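Local coordinates for serpin (Taeniopygia guttata, PDB 5HGC), which binds the steroid cortisol and, as a member of the serpin family, may act as a serine protease inhibitor, at residues V12-D17 with L65-T70; A235-P240 with F355-F360. All coordinates share one frame; numbering follows the deposited sequence.

Contact 1: V12-D17 with L65-T70. With HCY ((11alpha,14beta)-11,17,21-trihydroxypregn-4-ene-3,20-dione), chain B.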
# COMPACT_ATOMS: atom_id res chain seq x y z
N VAL A 12 4.42 4.55 13.86
CA VAL A 12 3.19 3.77 13.66
C VAL A 12 1.92 4.64 13.56
O VAL A 12 1.10 4.44 12.64
CB VAL A 12 3.11 2.61 14.67
CG1 VAL A 12 1.73 2.04 14.67
CG2 VAL A 12 4.12 1.52 14.35
N PRO A 13 1.77 5.64 14.44
CA PRO A 13 0.54 6.43 14.26
C PRO A 13 0.60 7.36 13.05
O PRO A 13 -0.41 7.55 12.32
CB PRO A 13 0.41 7.25 15.55
CG PRO A 13 1.54 6.82 16.43
CD PRO A 13 2.53 6.02 15.65
N ASN A 14 1.78 7.92 12.80
CA ASN A 14 1.93 8.90 11.71
C ASN A 14 1.69 8.19 10.37
O ASN A 14 0.90 8.65 9.57
CB ASN A 14 3.32 9.50 11.76
CG ASN A 14 3.69 9.98 13.16
OD1 ASN A 14 4.24 9.24 13.99
ND2 ASN A 14 3.35 11.21 13.43
N ASN A 15 2.33 7.04 10.15
CA ASN A 15 2.11 6.26 8.93
C ASN A 15 0.64 5.83 8.74
O ASN A 15 0.12 5.95 7.63
CB ASN A 15 3.10 5.09 8.83
CG ASN A 15 4.56 5.57 8.52
OD1 ASN A 15 4.80 6.74 8.16
ND2 ASN A 15 5.51 4.66 8.67
N ALA A 16 -0.04 5.47 9.83
CA ALA A 16 -1.47 5.09 9.73
C ALA A 16 -2.34 6.26 9.39
O ALA A 16 -3.18 6.16 8.50
CB ALA A 16 -1.95 4.39 10.99
N ASP A 17 -2.11 7.40 10.04
CA ASP A 17 -2.82 8.66 9.66
C ASP A 17 -2.67 8.96 8.20
O ASP A 17 -3.65 9.21 7.51
CB ASP A 17 -2.35 9.86 10.48
CG ASP A 17 -2.72 9.76 11.97
OD1 ASP A 17 -3.71 9.08 12.36
OD2 ASP A 17 -2.02 10.41 12.78
N LEU A 65 3.24 13.86 5.26
CA LEU A 65 3.33 12.48 5.68
C LEU A 65 2.78 12.22 7.11
O LEU A 65 2.93 11.08 7.60
CB LEU A 65 4.79 12.00 5.53
CG LEU A 65 5.29 11.79 4.07
CD1 LEU A 65 6.76 11.37 4.12
CD2 LEU A 65 4.41 10.87 3.20
N ALA A 66 2.17 13.25 7.74
CA ALA A 66 1.57 13.25 9.10
C ALA A 66 2.56 13.13 10.26
O ALA A 66 2.26 12.54 11.30
CB ALA A 66 0.47 12.20 9.23
N PHE A 67 3.78 13.62 10.06
CA PHE A 67 4.71 13.81 11.17
C PHE A 67 4.65 15.25 11.70
O PHE A 67 4.56 16.23 10.91
CB PHE A 67 6.14 13.49 10.74
CG PHE A 67 6.34 12.08 10.36
CD1 PHE A 67 6.51 11.11 11.35
CD2 PHE A 67 6.34 11.68 8.99
CE1 PHE A 67 6.71 9.78 10.99
CE2 PHE A 67 6.50 10.34 8.65
CZ PHE A 67 6.68 9.40 9.66
N ASN A 68 4.74 15.40 13.02
CA ASN A 68 4.77 16.72 13.63
C ASN A 68 6.19 16.97 14.12
O ASN A 68 6.67 16.39 15.12
CB ASN A 68 3.72 16.82 14.74
CG ASN A 68 3.77 18.13 15.52
OD1 ASN A 68 4.66 18.99 15.32
ND2 ASN A 68 2.82 18.27 16.44
N LEU A 69 6.86 17.85 13.40
CA LEU A 69 8.29 18.05 13.59
C LEU A 69 8.68 18.60 14.96
O LEU A 69 9.80 18.37 15.42
CB LEU A 69 8.86 18.90 12.45
CG LEU A 69 9.13 18.18 11.12
CD1 LEU A 69 9.57 16.73 11.30
CD2 LEU A 69 7.90 18.26 10.24
N THR A 70 7.73 19.26 15.62
CA THR A 70 7.92 19.74 17.00
C THR A 70 7.91 18.58 18.01
O THR A 70 8.32 18.76 19.14
CB THR A 70 6.95 20.88 17.41
OG1 THR A 70 5.60 20.39 17.46
CG2 THR A 70 7.03 22.09 16.44
C1 HCY B . -3.19 1.02 16.43
C2 HCY B . -3.14 2.53 16.66
C3 HCY B . -2.15 3.21 15.74
C4 HCY B . -1.60 2.50 14.56
C5 HCY B . -2.22 1.40 14.10
C6 HCY B . -1.97 0.96 12.68
C7 HCY B . -1.67 -0.56 12.64
C8 HCY B . -2.57 -1.45 13.51
C9 HCY B . -2.65 -0.88 14.94
C10 HCY B . -3.16 0.58 14.97
C12 HCY B . -2.86 -3.33 15.89
C11 HCY B . -3.29 -1.85 15.99
C13 HCY B . -2.85 -3.83 14.42
C14 HCY B . -2.02 -2.85 13.59
C15 HCY B . -1.64 -3.62 12.34
C16 HCY B . -1.48 -5.07 12.79
C17 HCY B . -2.06 -5.16 14.22
C18 HCY B . -4.27 -4.03 13.82
C19 HCY B . -4.57 0.79 14.36
C20 HCY B . -2.84 -6.43 14.47
C21 HCY B . -2.84 -7.09 15.84
O1 HCY B . -1.86 4.37 15.95
O2 HCY B . -4.69 -1.76 15.73
O3 HCY B . -0.97 -5.26 15.17
O4 HCY B . -3.49 -6.95 13.57
O5 HCY B . -4.18 -7.55 15.99
O HOH W 1 3.64 8.51 6.52
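Asn-14 and Ala-66 mark the closest backbone approach, CA to CA 5.1 Å, where helix 12-29, helix A of the serpin fold, meets the turn between helices 55-64 and 74-89 (C and D). Ala-66, with positive phi, is the C-prime residue of the Schellman motif ending helix 55-64, and its carbonyl is turned to helix 12-29. Asn-14 answers with its amide: ND2 donates to Ala-66 O at 2.7 Å, nearly straight (169° at the hydrogen), the acceptor in the amide plane and the donor on a carbonyl lone pair. With CG anti to its own carbonyl carbon (chi1 -49°), the same side chain passes over the Phe-67 ring. There Asn-14 CB makes a CH-pi contact 3.9 Å from the Phe-67 ring centroid, offset toward the rim, and the amide plane is tilted 20° from the ring plane. Asn-15 stands its amide almost perpendicular to that ring, its OD1 3.6 Å from Phe-67 CZ, and Phe-67 also packs on Ile-77 of helix 74-89. A water donates both to Asn-15 OD1 and to Leu-65 O, giving a second polar link. Asp-17 adds an apolar touch, CB to Ala-66 CB at 3.9 Å, while its carboxylate forms a salt bridge with Lys-254. Amide bond and water bridge imply that the Schellman turn is tied to helix 12-29 through the carbonyls of Ala-66 and Leu-65, with a face of the Phe-67 ring packed against Asn-14 CB.

Contact 2: A235-P240 with F355-F360. With HCY ((11alpha,14beta)-11,17,21-trihydroxypregn-4-ene-3,20-dione), chain B.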
# COMPACT_ATOMS: atom_id res chain seq x y z
N ALA A 235 -4.47 -9.86 7.08
CA ALA A 235 -5.47 -9.18 6.23
C ALA A 235 -6.80 -8.94 6.95
O ALA A 235 -7.38 -9.89 7.47
CB ALA A 235 -5.65 -9.94 4.95
N PHE A 236 -7.26 -7.69 7.02
CA PHE A 236 -8.65 -7.33 7.48
C PHE A 236 -9.56 -7.20 6.28
O PHE A 236 -9.25 -6.42 5.37
CB PHE A 236 -8.69 -5.98 8.20
CG PHE A 236 -8.10 -6.01 9.59
CD1 PHE A 236 -6.73 -6.41 9.81
CD2 PHE A 236 -8.87 -5.61 10.70
CE1 PHE A 236 -6.16 -6.41 11.10
CE2 PHE A 236 -8.31 -5.62 11.99
CZ PHE A 236 -6.96 -6.01 12.19
N LEU A 237 -10.64 -7.98 6.25
CA LEU A 237 -11.54 -8.01 5.09
C LEU A 237 -12.81 -7.39 5.61
O LEU A 237 -13.40 -7.91 6.58
CB LEU A 237 -11.76 -9.44 4.66
CG LEU A 237 -10.52 -10.32 4.73
CD1 LEU A 237 -10.87 -11.80 4.52
CD2 LEU A 237 -9.48 -9.85 3.70
N VAL A 238 -13.21 -6.28 5.01
CA VAL A 238 -14.27 -5.43 5.54
C VAL A 238 -15.40 -5.38 4.54
O VAL A 238 -15.23 -4.90 3.42
CB VAL A 238 -13.79 -4.01 5.81
CG1 VAL A 238 -14.90 -3.16 6.46
CG2 VAL A 238 -12.55 -4.05 6.67
N LEU A 239 -16.53 -5.92 4.95
CA LEU A 239 -17.73 -6.07 4.11
C LEU A 239 -18.76 -5.10 4.65
O LEU A 239 -19.33 -5.40 5.69
CB LEU A 239 -18.26 -7.49 4.21
CG LEU A 239 -19.36 -7.89 3.25
CD1 LEU A 239 -18.90 -7.70 1.80
CD2 LEU A 239 -19.73 -9.33 3.49
N PRO A 240 -18.92 -3.91 4.01
CA PRO A 240 -20.01 -3.04 4.44
C PRO A 240 -21.34 -3.54 3.85
O PRO A 240 -21.35 -4.16 2.74
CB PRO A 240 -19.62 -1.67 3.87
CG PRO A 240 -18.94 -2.03 2.58
CD PRO A 240 -18.17 -3.30 2.88
N PHE A 355 -16.07 -4.67 -1.01
CA PHE A 355 -15.41 -4.77 0.30
C PHE A 355 -14.03 -4.12 0.31
O PHE A 355 -13.44 -3.93 -0.74
CB PHE A 355 -15.28 -6.24 0.66
CG PHE A 355 -14.40 -7.02 -0.29
CD1 PHE A 355 -14.92 -7.56 -1.48
CD2 PHE A 355 -13.03 -7.27 0.04
CE1 PHE A 355 -14.12 -8.27 -2.35
CE2 PHE A 355 -12.24 -8.04 -0.81
CZ PHE A 355 -12.78 -8.54 -2.00
N LEU A 356 -13.52 -3.81 1.49
CA LEU A 356 -12.16 -3.40 1.66
C LEU A 356 -11.28 -4.58 2.02
O LEU A 356 -11.73 -5.52 2.73
CB LEU A 356 -12.04 -2.36 2.76
CG LEU A 356 -12.98 -1.16 2.67
CD1 LEU A 356 -12.55 -0.14 3.71
CD2 LEU A 356 -12.95 -0.55 1.29
N MET A 357 -10.04 -4.55 1.51
CA MET A 357 -8.99 -5.44 2.00
C MET A 357 -7.78 -4.61 2.52
O MET A 357 -7.17 -3.80 1.76
CB MET A 357 -8.60 -6.43 0.94
CG MET A 357 -7.53 -7.35 1.46
SD MET A 357 -7.36 -8.67 0.25
CE MET A 357 -6.38 -9.94 1.07
N LEU A 358 -7.47 -4.75 3.82
CA LEU A 358 -6.40 -3.95 4.41
C LEU A 358 -5.33 -4.90 4.92
O LEU A 358 -5.62 -5.80 5.73
CB LEU A 358 -6.90 -3.04 5.53
CG LEU A 358 -8.27 -2.38 5.29
CD1 LEU A 358 -8.71 -1.68 6.56
CD2 LEU A 358 -8.23 -1.40 4.13
N ILE A 359 -4.10 -4.75 4.42
CA ILE A 359 -3.06 -5.70 4.76
C ILE A 359 -2.06 -4.99 5.59
O ILE A 359 -1.59 -3.93 5.19
CB ILE A 359 -2.44 -6.31 3.52
CG1 ILE A 359 -3.55 -6.99 2.69
CG2 ILE A 359 -1.33 -7.26 3.92
CD1 ILE A 359 -3.19 -7.43 1.27
N PHE A 360 -1.76 -5.55 6.76
CA PHE A 360 -0.80 -4.96 7.70
C PHE A 360 0.35 -5.92 8.04
O PHE A 360 0.23 -7.19 7.90
CB PHE A 360 -1.46 -4.58 9.03
CG PHE A 360 -2.68 -3.71 8.91
CD1 PHE A 360 -3.97 -4.30 8.77
CD2 PHE A 360 -2.57 -2.31 8.95
CE1 PHE A 360 -5.11 -3.51 8.67
CE2 PHE A 360 -3.72 -1.54 8.85
CZ PHE A 360 -4.99 -2.13 8.72
C1 HCY B . -3.19 1.02 16.43
C2 HCY B . -3.14 2.53 16.66
C3 HCY B . -2.15 3.21 15.74
C4 HCY B . -1.60 2.50 14.56
C5 HCY B . -2.22 1.40 14.10
C6 HCY B . -1.97 0.96 12.68
C7 HCY B . -1.67 -0.56 12.64
C8 HCY B . -2.57 -1.45 13.51
C9 HCY B . -2.65 -0.88 14.94
C10 HCY B . -3.16 0.58 14.97
C12 HCY B . -2.86 -3.33 15.89
C11 HCY B . -3.29 -1.85 15.99
C13 HCY B . -2.85 -3.83 14.42
C14 HCY B . -2.02 -2.85 13.59
C15 HCY B . -1.64 -3.62 12.34
C16 HCY B . -1.48 -5.07 12.79
C17 HCY B . -2.06 -5.16 14.22
C18 HCY B . -4.27 -4.03 13.82
C19 HCY B . -4.57 0.79 14.36
C20 HCY B . -2.84 -6.43 14.47
C21 HCY B . -2.84 -7.09 15.84
O1 HCY B . -1.86 4.37 15.95
O2 HCY B . -4.69 -1.76 15.73
O3 HCY B . -0.97 -5.26 15.17
O4 HCY B . -3.49 -6.95 13.57
O5 HCY B . -4.18 -7.55 15.99
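Ala-235 faces Ile-359 in a non-hydrogen-bonded antiparallel pair, and its CB meets Met-357 CE at 3.9 Å. The segment axes run 4.6 Å apart at closest, with their directions at 166°. Phe-236 pairs with Leu-358 through two backbone bonds, Phe-236 N to Leu-358 O at 2.8 Å and the reverse, Leu-358 N to Phe-236 O. With CG beside the backbone N (chi1 -74°), its ring presents a face to the edge of Phe-360, an offset edge-to-face pair with planes at 80° and CD1 of Phe-236 3.5 Å from CE1 of Phe-360. The rim of the Phe-236 ring takes the steroid's O4, 3.7 Å from CE1 and near the ring plane. An alanine in place of Phe-236 would probably leave the Phe-360 edge without its aromatic face and open a gap beside the steroid. Leu-237 returns to the Ala-235 face, where its CD2 lies 3.9 Å from Met-357 CG, the two chains side by side and pointing the same way. Val-238 and Leu-356 form the second hydrogen-bonded pair, each N donating to the other's O, and their CB atoms are 3.9 Å apart. Leu-239 CD1 reaches Phe-355 CB at 4.1 Å, and Pro-240 ends the segment against the Phe-355 backbone. Strands 233-240 and 355-361 are s3B and s4B of serpin sheet B, which strands 222-228 and 366-373 continue beyond the two partners, bonding to Leu-237 and Met-357 respectively. Helix 254-263 lies on the Phe-236, Val-238 and Leu-358 face, bringing Ser-261, Trp-260 and Ile-257 to these side chains.

In the fold
Contacts 1 and 2 do not touch: their centres lie about 22 Å apart and their nearest atoms about 7 Å. The steroid bridges that interval. Helix 12-29 supplies Val-12, Pro-13 and Ala-16 around the steroid's enone end, with Val-12 CG1 3.4 Å from its C4. Contact 2 meets the opposite, D-ring end, where Phe-360 CB is 3.5 Å from its C15. Helices 12-29 and 254-263 and the strands of contact 2 all contribute to the pocket, and Arg-226, Ser-261 and Asn-365 hydrogen-bond to the steroid. Within contact 1, residues 65-70 approach helix 12-29 from the side away from the steroid.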